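Local coordinates for putative NADH Oxidase (Clostridium acetobutylicum, PDB 3E10) that binds flavin mononucleotide as a member of the nitroreductase family and probably acts as an oxidoreductase, possibly an NADH oxidase, at the interface of chains A and B. Coordinates in Å, arbitrary orientation; residue numbers count along the deposited sequence, not the author numbering. Chains: chain A/B, Putative NADH Oxidase.

The interface of chains A and B. Residues chain A 43-45, 77, 132, 136; chain B 161-162, 164, 168.
B:Tyr168, the C-terminal residue, lays its ring against A:Leu77, A:Leu132 and A:Ile136. Its CG stands anti to the backbone N (chi1 -164°), which sends the ring toward chain A. Methyl CD1 of A:Leu77 packs 3.5 Å from ring atom CD1 of B:Tyr168. A:Leu132 crosses the tyrosine at about a right angle, its methyl CD2 near the tyrosine's CB and CD1. A:Ile136 comes tip to tip, with its CD1 3.4 Å from the phenol OH, which also lies beside the A:Glu44 side chain. CE1 of the B:His164 imidazole lies over one face of the tyrosine ring, offset toward its rim. A:Leu132 CD2 and A:Ile136 CG2 lie on the other side of the ring plane, out past the rim. The imidazole ND1 donates to O of the C-terminal carboxylate of B:Tyr168, on a lone pair in its plane, folding the tail back on its own chain.

B:His164 NE2 donates a hydrogen bond to A:Glu44 OE1 at 2.8 Å. The carboxylate oxygen lies in the imidazole plane, but NE2 stands 46° out of the carboxylate plane. The other oxygen, OE2, reaches the B:Lys161 backbone O through a water. Carboxylate carbon CD of A:Glu44 lies 3.6 Å from methylene CD of B:Arg162. B:Arg162 NE is 4.1 Å from A:Glu44 OE2, not in contact, but its charge may favour an ionised carboxylate. With both nitrogens donating, the imidazole may be protonated too.

B:Arg162 bends at chi2 (-53°) and runs past the A:Trp43 carbonyl. Its NH1 donates to A:Trp43 O at 2.8 Å, with the acceptor in the guanidinium plane. Backbone bonds extend the pairing: A:Phe45 N gives to B:Arg162 O, and B:His164 N gives to A:Phe45 O at 2.8 Å. Short strand 163-165 of chain B thereby joins strand 43-48 of chain A.

The C-terminal tail of one subunit thus docks on the sheet of the other. The two-fold symmetry repeats the exchange, as is typical of nitroreductase dimers. The contact probably helps hold the dimer together.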
loop_
_atom_site.group_PDB
_atom_site.type_symbol
_atom_site.label_atom_id
_atom_site.label_comp_id
_atom_site.label_asym_id
_atom_site.label_seq_id
_atom_site.Cartn_x
_atom_site.Cartn_y
_atom_site.Cartn_z
ATOM N N TRP A 43 -9.479 4.741 -8.299
ATOM C CA TRP A 43 -8.354 5.541 -8.747
ATOM C C TRP A 43 -8.498 6.203 -10.128
ATOM O O TRP A 43 -9.055 5.651 -11.075
ATOM C CB TRP A 43 -7.093 4.663 -8.724
ATOM C CG TRP A 43 -7.311 3.237 -9.168
ATOM C CD1 TRP A 43 -7.685 2.797 -10.394
ATOM C CD2 TRP A 43 -7.206 2.098 -8.340
ATOM N NE1 TRP A 43 -7.842 1.428 -10.387
ATOM C CE2 TRP A 43 -7.525 0.970 -9.125
ATOM C CE3 TRP A 43 -6.864 1.916 -7.003
ATOM C CZ2 TRP A 43 -7.489 -0.327 -8.605
ATOM C CZ3 TRP A 43 -6.833 0.647 -6.490
ATOM C CH2 TRP A 43 -7.149 -0.463 -7.288
ATOM N N GLU A 44 -7.940 7.409 -10.192
ATOM C CA GLU A 44 -7.718 8.147 -11.430
ATOM C C GLU A 44 -6.279 8.658 -11.329
ATOM O O GLU A 44 -5.763 8.926 -10.240
ATOM C CB GLU A 44 -8.676 9.343 -11.540
ATOM C CG GLU A 44 -10.176 8.958 -11.582
ATOM C CD GLU A 44 -10.616 8.485 -12.917
ATOM O OE1 GLU A 44 -9.826 8.565 -13.871
ATOM O OE2 GLU A 44 -11.794 8.060 -13.057
ATOM N N PHE A 45 -5.632 8.814 -12.480
ATOM C CA PHE A 45 -4.224 9.208 -12.512
ATOM C C PHE A 45 -3.996 10.333 -13.511
ATOM O O PHE A 45 -4.460 10.233 -14.628
ATOM C CB PHE A 45 -3.344 8.022 -12.965
ATOM C CG PHE A 45 -3.577 6.772 -12.175
ATOM C CD1 PHE A 45 -4.541 5.860 -12.591
ATOM C CD2 PHE A 45 -2.858 6.493 -11.038
ATOM C CE1 PHE A 45 -4.809 4.709 -11.860
ATOM C CE2 PHE A 45 -3.119 5.342 -10.301
ATOM C CZ PHE A 45 -4.084 4.465 -10.692
ATOM N N LEU A 77 -5.290 10.155 -7.674
ATOM C CA LEU A 77 -6.561 10.763 -7.257
ATOM C C LEU A 77 -7.591 9.656 -7.028
ATOM O O LEU A 77 -7.470 8.580 -7.577
ATOM C CB LEU A 77 -7.113 11.681 -8.362
ATOM C CG LEU A 77 -6.174 12.679 -9.075
ATOM C CD1 LEU A 77 -6.737 13.112 -10.504
ATOM C CD2 LEU A 77 -6.042 13.826 -8.187
ATOM N N LEU A 132 -9.716 20.525 -10.281
ATOM C CA LEU A 132 -10.429 19.285 -10.025
ATOM C C LEU A 132 -11.862 19.513 -9.615
ATOM O O LEU A 132 -12.154 20.448 -8.868
ATOM C CB LEU A 132 -9.732 18.439 -8.973
ATOM C CG LEU A 132 -8.305 17.979 -9.310
ATOM C CD1 LEU A 132 -7.751 17.204 -8.104
ATOM C CD2 LEU A 132 -8.249 17.156 -10.630
ATOM N N ILE A 136 -13.356 14.668 -7.067
ATOM C CA ILE A 136 -12.022 14.108 -7.379
ATOM C C ILE A 136 -11.047 14.547 -6.277
ATOM O O ILE A 136 -10.732 15.735 -6.121
ATOM C CB ILE A 136 -11.553 14.525 -8.777
ATOM C CG1 ILE A 136 -12.573 14.078 -9.825
ATOM C CG2 ILE A 136 -10.132 13.963 -9.107
ATOM C CD1 ILE A 136 -12.868 12.559 -9.909
ATOM N N LYS B 161 -9.082 4.493 -19.382
ATOM C CA LYS B 161 -9.887 5.694 -19.129
ATOM C C LYS B 161 -9.509 6.353 -17.821
ATOM O O LYS B 161 -9.893 7.500 -17.553
ATOM C CB LYS B 161 -11.387 5.378 -19.093
ATOM C CG LYS B 161 -11.939 4.913 -20.423
ATOM C CD LYS B 161 -13.469 4.916 -20.452
ATOM C CE LYS B 161 -14.082 4.098 -19.312
ATOM N NZ LYS B 161 -13.537 2.693 -19.224
ATOM N N ARG B 162 -8.755 5.630 -16.989
ATOM C CA ARG B 162 -8.309 6.201 -15.705
ATOM C C ARG B 162 -7.050 7.050 -15.874
ATOM O O ARG B 162 -6.553 7.622 -14.909
ATOM C CB ARG B 162 -8.059 5.116 -14.662
ATOM C CG ARG B 162 -9.255 4.249 -14.371
ATOM C CD ARG B 162 -10.519 5.013 -13.997
ATOM N NE ARG B 162 -11.595 4.046 -13.721
ATOM C CZ ARG B 162 -11.811 3.463 -12.541
ATOM N NH1 ARG B 162 -11.113 3.785 -11.456
ATOM N NH2 ARG B 162 -12.773 2.554 -12.439
ATOM N N HIS B 164 -5.162 10.224 -17.346
ATOM C CA HIS B 164 -5.337 11.573 -17.825
ATOM C C HIS B 164 -3.990 12.119 -18.202
ATOM O O HIS B 164 -3.056 12.128 -17.397
ATOM C CB HIS B 164 -5.990 12.420 -16.729
ATOM C CG HIS B 164 -7.289 11.855 -16.245
ATOM N ND1 HIS B 164 -8.501 12.411 -16.590
ATOM C CD2 HIS B 164 -7.572 10.765 -15.495
ATOM C CE1 HIS B 164 -9.472 11.691 -16.050
ATOM N NE2 HIS B 164 -8.933 10.691 -15.378
ATOM N N TYR B 168 -6.308 16.889 -16.082
ATOM C CA TYR B 168 -7.441 16.008 -15.847
ATOM C C TYR B 168 -8.383 16.017 -17.053
ATOM O O TYR B 168 -8.857 14.938 -17.498
ATOM C CB TYR B 168 -8.201 16.384 -14.569
ATOM C CG TYR B 168 -9.102 15.250 -14.125
ATOM C CD1 TYR B 168 -8.621 14.263 -13.276
ATOM C CD2 TYR B 168 -10.402 15.137 -14.571
ATOM C CE1 TYR B 168 -9.407 13.216 -12.873
ATOM C CE2 TYR B 168 -11.207 14.049 -14.157
ATOM C CZ TYR B 168 -10.669 13.100 -13.329
ATOM O OH TYR B 168 -11.430 12.014 -12.912
ATOM O OXT TYR B 168 -8.625 17.107 -17.607
HETATM O O HOH W 1 -12.102 8.054 -15.755
#